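Local coordinates for protein ALKF (Bacillus cereus, PDB 3ZBO) that is of uncertain cellular role but belongs to a family related to the HEAT-like repeat DNA glycosylases and has affinity for branched DNA structures, at residues A59-Y72 and R90-V104. Residues are numbered along the deposited sequence; the frame is centred on the assembly and turned at random.
Sequences AEELYATGNYDAMY and RWIDGAYFYMLSDYV
Tyr63 and Trp91 stack where two pairs of helices pack side by side and roughly parallel, consistent with the HEAT-like helical architecture of the AlkD relatives. The Tyr63 ring lies face-to-face on the five-membered ring of Trp91, centroids 4.3 Å apart and planes at 11°, while Met71 CE lies over the other face of the Tyr63 ring, near the rim. With CG anti to the backbone N (chi1 -162°), Tyr63 reaches across and its OH donates to Trp91 O at 2.7 Å; Gly94 N reaches that oxygen from the other face of the carbonyl plane. Arg90 and Glu60 form a bidentate salt bridge, Arg90 NH1 to Glu60 OE1 at 2.8 Å and Arg90 NH2 to Glu60 OE2 at 3.0 Å. Trp91 NE1 donates to Glu60 OE2 at 3.1 Å, from the face of the carboxylate opposite Arg90 NH2, so OE2 is held from both faces, with Gln56 as a further donor. Farther along, Phe97 and Tyr68 make an offset edge-to-face stack, planes at 65°, and Leu100 CD2 touches both Tyr68 CD1 (3.6 Å) and Met71 CB. Val104 CG2 packs on Tyr72 CD2 at 3.5 Å. Helix 9-19 flanks 59-72 through Leu62 and Ala70, and helix 128-144 flanks 90-104 through Ile92 and Ser101.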
ATOM      1  N   ALA A  59      -9.635   7.279  14.762  1.00 14.24           N
ATOM      2  CA  ALA A  59      -9.209   6.394  13.662  1.00 13.75           C
ATOM      3  C   ALA A  59      -9.759   4.999  13.913  1.00 12.98           C
ATOM      4  O   ALA A  59     -10.271   4.345  12.930  1.00 14.44           O
ATOM      5  CB  ALA A  59      -7.623   6.298  13.535  1.00 14.57           C
ATOM      6  N   GLU A  60      -9.716   4.577  15.160  1.00 13.24           N
ATOM      7  CA  GLU A  60     -10.243   3.234  15.450  1.00 13.23           C
ATOM      8  C   GLU A  60     -11.700   3.111  15.174  1.00 14.42           C
ATOM      9  O   GLU A  60     -12.161   2.065  14.616  1.00 15.00           O
ATOM     10  CB  GLU A  60      -9.936   2.753  16.875  1.00 13.21           C
ATOM     11  CG  GLU A  60      -8.476   2.559  17.122  1.00 16.71           C
ATOM     12  CD  GLU A  60      -7.829   1.330  16.469  1.00 18.44           C
ATOM     13  OE1 GLU A  60      -8.580   0.438  16.095  1.00 17.66           O
ATOM     14  OE2 GLU A  60      -6.632   1.249  16.414  1.00 19.20           O
ATOM     15  N   GLU A  61     -12.491   4.126  15.589  1.00 13.28           N
ATOM     16  CA  GLU A  61     -13.905   4.038  15.296  1.00 15.14           C
ATOM     17  C   GLU A  61     -14.223   4.080  13.789  1.00 12.92           C
ATOM     18  O   GLU A  61     -15.146   3.352  13.355  1.00 14.65           O
ATOM     19  CB  GLU A  61     -14.660   5.190  15.993  1.00 15.23           C
ATOM     20  CG  GLU A  61     -14.589   5.111  17.488  1.00 18.16           C
ATOM     21  CD  GLU A  61     -15.647   6.040  18.159  1.00 22.23           C
ATOM     22  OE1 GLU A  61     -16.812   6.192  17.682  1.00 21.69           O
ATOM     23  OE2 GLU A  61     -15.293   6.577  19.251  1.00 22.75           O
ATOM     24  N   LEU A  62     -13.474   4.896  13.078  1.00 12.95           N
ATOM     25  CA  LEU A  62     -13.693   5.013  11.617  1.00 12.57           C
ATOM     26  C   LEU A  62     -13.282   3.692  10.979  1.00 14.33           C
ATOM     27  O   LEU A  62     -14.035   3.195  10.078  1.00 13.77           O
ATOM     28  CB  LEU A  62     -12.878   6.165  11.045  1.00 14.55           C
ATOM     29  CG  LEU A  62     -13.410   7.503  11.516  1.00 13.15           C
ATOM     30  CD1 LEU A  62     -12.410   8.530  11.099  1.00 16.52           C
ATOM     31  CD2 LEU A  62     -14.740   7.806  10.874  1.00 16.70           C
ATOM     32  N   TYR A  63     -12.182   3.093  11.415  1.00 15.05           N
ATOM     33  CA  TYR A  63     -11.762   1.837  10.702  1.00 12.55           C
ATOM     34  C   TYR A  63     -12.770   0.711  10.942  1.00 14.07           C
ATOM     35  O   TYR A  63     -13.053  -0.123  10.052  1.00 14.18           O
ATOM     36  CB  TYR A  63     -10.357   1.467  11.207  1.00 11.92           C
ATOM     37  CG  TYR A  63      -9.707   0.503  10.251  1.00 11.13           C
ATOM     38  CD1 TYR A  63      -9.051   0.955   9.102  1.00 12.69           C
ATOM     39  CD2 TYR A  63      -9.755  -0.871  10.520  1.00 10.65           C
ATOM     40  CE1 TYR A  63      -8.429   0.045   8.204  1.00 15.31           C
ATOM     41  CE2 TYR A  63      -9.213  -1.793   9.621  1.00 12.77           C
ATOM     42  CZ  TYR A  63      -8.554  -1.302   8.470  1.00 11.95           C
ATOM     43  OH  TYR A  63      -7.987  -2.221   7.613  1.00 12.67           O
ATOM     44  N   ALA A  64     -13.411   0.742  12.110  1.00 14.69           N
ATOM     45  CA  ALA A  64     -14.384  -0.282  12.472  1.00 13.75           C
ATOM     46  C   ALA A  64     -15.654  -0.219  11.718  1.00 15.19           C
ATOM     47  O   ALA A  64     -16.499  -1.147  11.873  1.00 16.89           O
ATOM     48  CB  ALA A  64     -14.697  -0.204  14.030  1.00 15.60           C
ATOM     49  N   THR A  65     -15.897   0.897  11.009  1.00 15.29           N
ATOM     50  CA  THR A  65     -17.147   1.019  10.215  1.00 14.87           C
ATOM     51  C   THR A  65     -17.234  -0.055   9.136  1.00 14.83           C
ATOM     52  O   THR A  65     -18.341  -0.409   8.702  1.00 16.68           O
ATOM     53  CB  THR A  65     -17.291   2.358   9.550  1.00 15.08           C
ATOM     54  OG1 THR A  65     -16.260   2.555   8.628  1.00 14.54           O
ATOM     55  CG2 THR A  65     -17.351   3.473  10.621  1.00 16.85           C
ATOM     56  N   GLY A  66     -16.076  -0.471   8.635  1.00 14.43           N
ATOM     57  CA  GLY A  66     -16.077  -1.289   7.417  1.00 15.53           C
ATOM     58  C   GLY A  66     -16.465  -0.522   6.166  1.00 16.34           C
ATOM     59  O   GLY A  66     -16.620  -1.181   5.116  1.00 15.18           O
ATOM     60  N   ASN A  67     -16.484   0.797   6.223  1.00 14.77           N
ATOM     61  CA  ASN A  67     -16.733   1.660   5.083  1.00 14.69           C
ATOM     62  C   ASN A  67     -15.377   2.094   4.539  1.00 15.10           C
ATOM     63  O   ASN A  67     -14.552   2.705   5.231  1.00 14.04           O
ATOM     64  CB  ASN A  67     -17.598   2.828   5.537  1.00 15.14           C
ATOM     65  CG  ASN A  67     -17.798   3.874   4.446  1.00 16.11           C
ATOM     66  OD1 ASN A  67     -16.884   4.232   3.693  1.00 16.01           O
ATOM     67  ND2 ASN A  67     -19.020   4.392   4.361  1.00 18.01           N
ATOM     68  N   TYR A  68     -15.075   1.680   3.279  1.00 14.79           N
ATOM     69  CA  TYR A  68     -13.774   1.920   2.736  1.00 13.71           C
ATOM     70  C   TYR A  68     -13.298   3.378   2.902  1.00 13.82           C
ATOM     71  O   TYR A  68     -12.136   3.667   3.235  1.00 12.82           O
ATOM     72  CB  TYR A  68     -13.698   1.542   1.222  1.00 14.89           C
ATOM     73  CG  TYR A  68     -12.377   1.944   0.595  1.00 13.55           C
ATOM     74  CD1 TYR A  68     -11.170   1.320   0.944  1.00 15.33           C
ATOM     75  CD2 TYR A  68     -12.309   3.060  -0.312  1.00 17.87           C
ATOM     76  CE1 TYR A  68      -9.963   1.731   0.433  1.00 18.11           C
ATOM     77  CE2 TYR A  68     -11.103   3.455  -0.819  1.00 16.73           C
ATOM     78  CZ  TYR A  68      -9.891   2.804  -0.486  1.00 15.90           C
ATOM     79  OH  TYR A  68      -8.684   3.185  -0.945  1.00 16.23           O
ATOM     80  N   ASP A  69     -14.174   4.343   2.613  1.00 14.14           N
ATOM     81  CA  ASP A  69     -13.655   5.720   2.687  1.00 14.35           C
ATOM     82  C   ASP A  69     -13.336   6.136   4.101  1.00 13.44           C
ATOM     83  O   ASP A  69     -12.343   6.869   4.361  1.00 14.29           O
ATOM     84  CB  ASP A  69     -14.684   6.706   2.127  1.00 14.36           C
ATOM     85  CG  ASP A  69     -14.963   6.433   0.641  1.00 18.29           C
ATOM     86  OD1 ASP A  69     -14.139   6.790  -0.171  1.00 17.42           O
ATOM     87  OD2 ASP A  69     -16.001   5.826   0.375  1.00 19.89           O
ATOM     88  N   ALA A  70     -14.199   5.700   5.021  1.00 14.22           N
ATOM     89  CA  ALA A  70     -13.887   5.977   6.443  1.00 12.97           C
ATOM     90  C   ALA A  70     -12.623   5.277   6.903  1.00 14.53           C
ATOM     91  O   ALA A  70     -11.857   5.839   7.709  1.00 14.18           O
ATOM     92  CB  ALA A  70     -15.065   5.487   7.345  1.00 15.66           C
ATOM     93  N   MET A  71     -12.450   4.069   6.388  1.00 11.96           N
ATOM     94  CA  MET A  71     -11.236   3.333   6.726  1.00 12.93           C
ATOM     95  C   MET A  71      -9.948   3.971   6.145  1.00 12.93           C
ATOM     96  O   MET A  71      -8.908   4.016   6.810  1.00 12.43           O
ATOM     97  CB  MET A  71     -11.311   1.893   6.248  1.00 10.61           C
ATOM     98  CG  MET A  71     -12.379   1.115   6.957  1.00 12.55           C
ATOM     99  SD  MET A  71     -12.851  -0.425   6.128  1.00 14.13           S
ATOM    100  CE  MET A  71     -11.587  -1.535   6.823  1.00 13.09           C
ATOM    101  N   TYR A  72     -10.038   4.459   4.889  1.00 12.09           N
ATOM    102  CA  TYR A  72      -8.958   5.233   4.306  1.00 12.76           C
ATOM    103  C   TYR A  72      -8.668   6.456   5.143  1.00 11.66           C
ATOM    104  O   TYR A  72      -7.484   6.735   5.442  1.00 13.23           O
ATOM    105  CB  TYR A  72      -9.345   5.544   2.811  1.00 13.55           C
ATOM    106  CG  TYR A  72      -8.130   6.148   2.137  1.00 12.24           C
ATOM    107  CD1 TYR A  72      -7.852   7.509   2.273  1.00 13.39           C
ATOM    108  CD2 TYR A  72      -7.347   5.412   1.292  1.00 12.86           C
ATOM    109  CE1 TYR A  72      -6.708   8.020   1.630  1.00 14.13           C
ATOM    110  CE2 TYR A  72      -6.173   5.913   0.699  1.00 13.22           C
ATOM    111  CZ  TYR A  72      -5.902   7.242   0.833  1.00 15.23           C
ATOM    112  OH  TYR A  72      -4.732   7.744   0.249  1.00 16.98           O
ATOM    113  N   ARG A  90      -4.836  -6.198  13.950  1.00 12.28           N
ATOM    114  CA  ARG A  90      -6.273  -5.959  13.826  1.00 13.75           C
ATOM    115  C   ARG A  90      -6.660  -5.275  12.527  1.00 12.18           C
ATOM    116  O   ARG A  90      -7.628  -5.655  11.850  1.00 14.23           O
ATOM    117  CB  ARG A  90      -6.838  -5.104  15.001  1.00 14.46           C
ATOM    118  CG  ARG A  90      -6.728  -5.847  16.326  1.00 15.14           C
ATOM    119  CD  ARG A  90      -7.417  -5.054  17.499  1.00 16.34           C
ATOM    120  NE  ARG A  90      -6.714  -3.789  17.723  1.00 16.67           N
ATOM    121  CZ  ARG A  90      -7.026  -2.564  17.214  1.00 15.52           C
ATOM    122  NH1 ARG A  90      -8.056  -2.341  16.381  1.00 18.48           N
ATOM    123  NH2 ARG A  90      -6.221  -1.549  17.477  1.00 15.77           N
ATOM    124  N   TRP A  91      -5.875  -4.280  12.195  1.00 12.94           N
ATOM    125  CA  TRP A  91      -6.225  -3.479  10.994  1.00 12.91           C
ATOM    126  C   TRP A  91      -6.071  -4.391   9.745  1.00 12.85           C
ATOM    127  O   TRP A  91      -6.934  -4.398   8.881  1.00 12.60           O
ATOM    128  CB  TRP A  91      -5.301  -2.240  10.865  1.00 12.71           C
ATOM    129  CG  TRP A  91      -5.804  -1.086  11.733  1.00 12.38           C
ATOM    130  CD1 TRP A  91      -6.217  -1.154  13.030  1.00 19.05           C
ATOM    131  CD2 TRP A  91      -5.756   0.291  11.377  1.00 13.18           C
ATOM    132  NE1 TRP A  91      -6.523   0.161  13.474  1.00 17.15           N
ATOM    133  CE2 TRP A  91      -6.294   1.023  12.446  1.00 15.15           C
ATOM    134  CE3 TRP A  91      -5.387   0.962  10.219  1.00 13.93           C
ATOM    135  CZ2 TRP A  91      -6.394   2.442  12.449  1.00 15.18           C
ATOM    136  CZ3 TRP A  91      -5.584   2.411  10.164  1.00 16.59           C
ATOM    137  CH2 TRP A  91      -6.137   3.080  11.256  1.00 15.22           C
ATOM    138  N   ILE A  92      -4.979  -5.188   9.673  1.00 12.84           N
ATOM    139  CA  ILE A  92      -4.878  -6.004   8.466  1.00 11.52           C
ATOM    140  C   ILE A  92      -5.980  -7.059   8.414  1.00 14.15           C
ATOM    141  O   ILE A  92      -6.442  -7.425   7.320  1.00 13.57           O
ATOM    142  CB  ILE A  92      -3.472  -6.606   8.305  1.00 12.99           C
ATOM    143  CG1 ILE A  92      -3.179  -7.061   6.854  1.00 10.99           C
ATOM    144  CG2 ILE A  92      -3.245  -7.866   9.248  1.00 12.96           C
ATOM    145  CD1 ILE A  92      -3.238  -5.892   5.799  1.00 12.89           C
ATOM    146  N   ASP A  93      -6.450  -7.540   9.572  1.00 12.67           N
ATOM    147  CA  ASP A  93      -7.569  -8.504   9.531  1.00 14.33           C
ATOM    148  C   ASP A  93      -8.812  -7.892   8.941  1.00 14.35           C
ATOM    149  O   ASP A  93      -9.598  -8.631   8.401  1.00 17.44           O
ATOM    150  CB  ASP A  93      -7.909  -8.991  10.958  1.00 13.53           C
ATOM    151  CG  ASP A  93      -6.871  -9.975  11.505  1.00 21.08           C
ATOM    152  OD1 ASP A  93      -6.050 -10.506  10.778  1.00 21.26           O
ATOM    153  OD2 ASP A  93      -6.944 -10.247  12.750  1.00 27.70           O
ATOM    154  N   GLY A  94      -8.980  -6.568   9.029  1.00 14.52           N
ATOM    155  CA  GLY A  94     -10.122  -5.931   8.427  1.00 13.46           C
ATOM    156  C   GLY A  94      -9.941  -5.379   7.017  1.00 12.39           C
ATOM    157  O   GLY A  94     -10.899  -4.894   6.432  1.00 13.96           O
ATOM    158  N   ALA A  95      -8.745  -5.612   6.469  1.00 11.84           N
ATOM    159  CA  ALA A  95      -8.459  -5.056   5.159  1.00 11.83           C
ATOM    160  C   ALA A  95      -8.896  -6.067   4.097  1.00 12.58           C
ATOM    161  O   ALA A  95      -8.116  -6.901   3.612  1.00 14.49           O
ATOM    162  CB  ALA A  95      -6.936  -4.829   5.087  1.00 13.98           C
ATOM    163  N   TYR A  96     -10.153  -5.902   3.682  1.00 11.69           N
ATOM    164  CA  TYR A  96     -10.749  -7.026   2.928  1.00 12.72           C
ATOM    165  C   TYR A  96     -10.462  -7.088   1.443  1.00 13.30           C
ATOM    166  O   TYR A  96     -10.837  -8.022   0.751  1.00 14.15           O
ATOM    167  CB  TYR A  96     -12.288  -7.040   3.131  1.00 12.22           C
ATOM    168  CG  TYR A  96     -13.012  -5.873   2.586  1.00 12.27           C
ATOM    169  CD1 TYR A  96     -13.389  -5.804   1.242  1.00 15.16           C
ATOM    170  CD2 TYR A  96     -13.318  -4.791   3.397  1.00 11.97           C
ATOM    171  CE1 TYR A  96     -14.046  -4.729   0.707  1.00 14.49           C
ATOM    172  CE2 TYR A  96     -14.027  -3.639   2.872  1.00 13.41           C
ATOM    173  CZ  TYR A  96     -14.428  -3.620   1.505  1.00 11.50           C
ATOM    174  OH  TYR A  96     -15.029  -2.531   0.959  1.00 14.23           O
ATOM    175  N   PHE A  97      -9.851  -6.025   0.943  1.00 12.54           N
ATOM    176  CA  PHE A  97      -9.341  -6.037  -0.424  1.00 11.62           C
ATOM    177  C   PHE A  97      -8.118  -5.188  -0.575  1.00 12.25           C
ATOM    178  O   PHE A  97      -7.755  -4.477   0.378  1.00 11.34           O
ATOM    179  CB  PHE A  97     -10.480  -5.623  -1.449  1.00 11.76           C
ATOM    180  CG  PHE A  97     -10.766  -4.109  -1.521  1.00 11.64           C
ATOM    181  CD1 PHE A  97     -11.177  -3.367  -0.368  1.00 13.31           C
ATOM    182  CD2 PHE A  97     -10.608  -3.429  -2.741  1.00 11.80           C
ATOM    183  CE1 PHE A  97     -11.513  -1.963  -0.459  1.00 13.25           C
ATOM    184  CE2 PHE A  97     -10.924  -2.092  -2.838  1.00 11.99           C
ATOM    185  CZ  PHE A  97     -11.368  -1.326  -1.709  1.00 12.67           C
ATOM    186  N   TYR A  98      -7.470  -5.235  -1.759  1.00 12.25           N
ATOM    187  CA  TYR A  98      -6.121  -4.668  -1.839  1.00 10.36           C
ATOM    188  C   TYR A  98      -6.015  -3.165  -1.600  1.00 11.66           C
ATOM    189  O   TYR A  98      -4.952  -2.721  -1.166  1.00 11.60           O
ATOM    190  CB  TYR A  98      -5.473  -5.028  -3.200  1.00 11.25           C
ATOM    191  CG  TYR A  98      -5.994  -4.159  -4.345  1.00 11.20           C
ATOM    192  CD1 TYR A  98      -7.169  -4.577  -5.030  1.00 12.08           C
ATOM    193  CD2 TYR A  98      -5.362  -2.985  -4.700  1.00 10.66           C
ATOM    194  CE1 TYR A  98      -7.705  -3.789  -6.094  1.00 12.23           C
ATOM    195  CE2 TYR A  98      -5.859  -2.153  -5.732  1.00 13.80           C
ATOM    196  CZ  TYR A  98      -7.058  -2.565  -6.408  1.00 13.39           C
ATOM    197  OH  TYR A  98      -7.541  -1.736  -7.446  1.00 16.56           O
ATOM    198  N   MET A  99      -7.069  -2.386  -1.840  1.00 11.24           N
ATOM    199  CA  MET A  99      -6.816  -0.949  -1.633  1.00 10.99           C
ATOM    200  C   MET A  99      -6.639  -0.751  -0.162  1.00 11.31           C
ATOM    201  O   MET A  99      -5.901   0.180   0.247  1.00 11.99           O
ATOM    202  CB  MET A  99      -8.018  -0.143  -2.080  1.00 12.54           C
ATOM    203  CG  MET A  99      -8.145  -0.178  -3.624  1.00 12.70           C
ATOM    204  SD  MET A  99      -9.489   0.915  -4.243  1.00 15.05           S
ATOM    205  CE  MET A  99      -8.562   2.411  -4.318  1.00 15.02           C
ATOM    206  N   LEU A 100      -7.328  -1.511   0.686  1.00 11.63           N
ATOM    207  CA  LEU A 100      -7.127  -1.422   2.138  1.00 11.54           C
ATOM    208  C   LEU A 100      -5.759  -1.993   2.560  1.00 12.44           C
ATOM    209  O   LEU A 100      -5.038  -1.351   3.364  1.00 11.88           O
ATOM    210  CB  LEU A 100      -8.283  -2.131   2.910  1.00 11.12           C
ATOM    211  CG  LEU A 100      -9.560  -1.322   2.815  1.00 11.03           C
ATOM    212  CD1 LEU A 100     -10.673  -2.242   3.273  1.00 13.45           C
ATOM    213  CD2 LEU A 100      -9.519  -0.061   3.784  1.00 13.37           C
ATOM    214  N   SER A 101      -5.397  -3.213   2.080  1.00 10.01           N
ATOM    215  CA  SER A 101      -4.143  -3.745   2.513  1.00 10.97           C
ATOM    216  C   SER A 101      -2.980  -2.867   2.066  1.00 10.68           C
ATOM    217  O   SER A 101      -2.013  -2.664   2.821  1.00 11.11           O
ATOM    218  CB  SER A 101      -3.956  -5.193   2.036  1.00 11.06           C
ATOM    219  OG  SER A 101      -4.040  -5.235   0.610  1.00 12.21           O
ATOM    220  N   ASP A 102      -3.043  -2.356   0.823  1.00 11.34           N
ATOM    221  CA  ASP A 102      -1.809  -1.804   0.166  1.00 10.04           C
ATOM    222  C   ASP A 102      -1.769  -0.274   0.374  1.00 12.20           C
ATOM    223  O   ASP A 102      -0.653   0.244   0.549  1.00 11.82           O
ATOM    224  CB  ASP A 102      -1.823  -2.063  -1.319  1.00 10.37           C
ATOM    225  CG  ASP A 102      -1.835  -3.560  -1.691  1.00 13.14           C
ATOM    226  OD1 ASP A 102      -1.782  -4.431  -0.801  1.00 14.01           O
ATOM    227  OD2 ASP A 102      -1.949  -3.729  -2.925  1.00 13.44           O
ATOM    228  N   TYR A 103      -2.943   0.414   0.331  1.00  9.66           N
ATOM    229  CA  TYR A 103      -2.916   1.883   0.324  1.00 10.98           C
ATOM    230  C   TYR A 103      -3.362   2.493   1.670  1.00 12.62           C
ATOM    231  O   TYR A 103      -3.226   3.701   1.892  1.00 14.94           O
ATOM    232  CB  TYR A 103      -3.806   2.415  -0.804  1.00 12.18           C
ATOM    233  CG  TYR A 103      -3.517   1.845  -2.156  1.00 10.29           C
ATOM    234  CD1 TYR A 103      -2.216   1.460  -2.552  1.00 12.97           C
ATOM    235  CD2 TYR A 103      -4.592   1.644  -3.023  1.00 15.01           C
ATOM    236  CE1 TYR A 103      -1.996   0.967  -3.879  1.00 15.59           C
ATOM    237  CE2 TYR A 103      -4.361   1.113  -4.272  1.00 15.22           C
ATOM    238  CZ  TYR A 103      -3.110   0.784  -4.646  1.00 17.56           C
ATOM    239  OH  TYR A 103      -2.975   0.208  -5.894  1.00 18.86           O
ATOM    240  N   VAL A 104      -3.799   1.656   2.617  1.00 11.15           N
ATOM    241  CA  VAL A 104      -4.254   2.146   3.940  1.00 10.42           C
ATOM    242  C   VAL A 104      -3.421   1.476   5.046  1.00 11.42           C
ATOM    243  O   VAL A 104      -2.537   2.127   5.626  1.00 12.29           O
ATOM    244  CB  VAL A 104      -5.725   1.849   4.186  1.00 10.18           C
ATOM    245  CG1 VAL A 104      -6.117   2.383   5.597  1.00 12.84           C
ATOM    246  CG2 VAL A 104      -6.574   2.522   3.139  1.00 12.69           C
TER
HETATM  247  O   HOH W   1     -16.291  -0.770   2.393  1.00 16.00           O
HETATM  248  O   HOH W   2      -3.073   6.372   2.257  1.00 15.72           O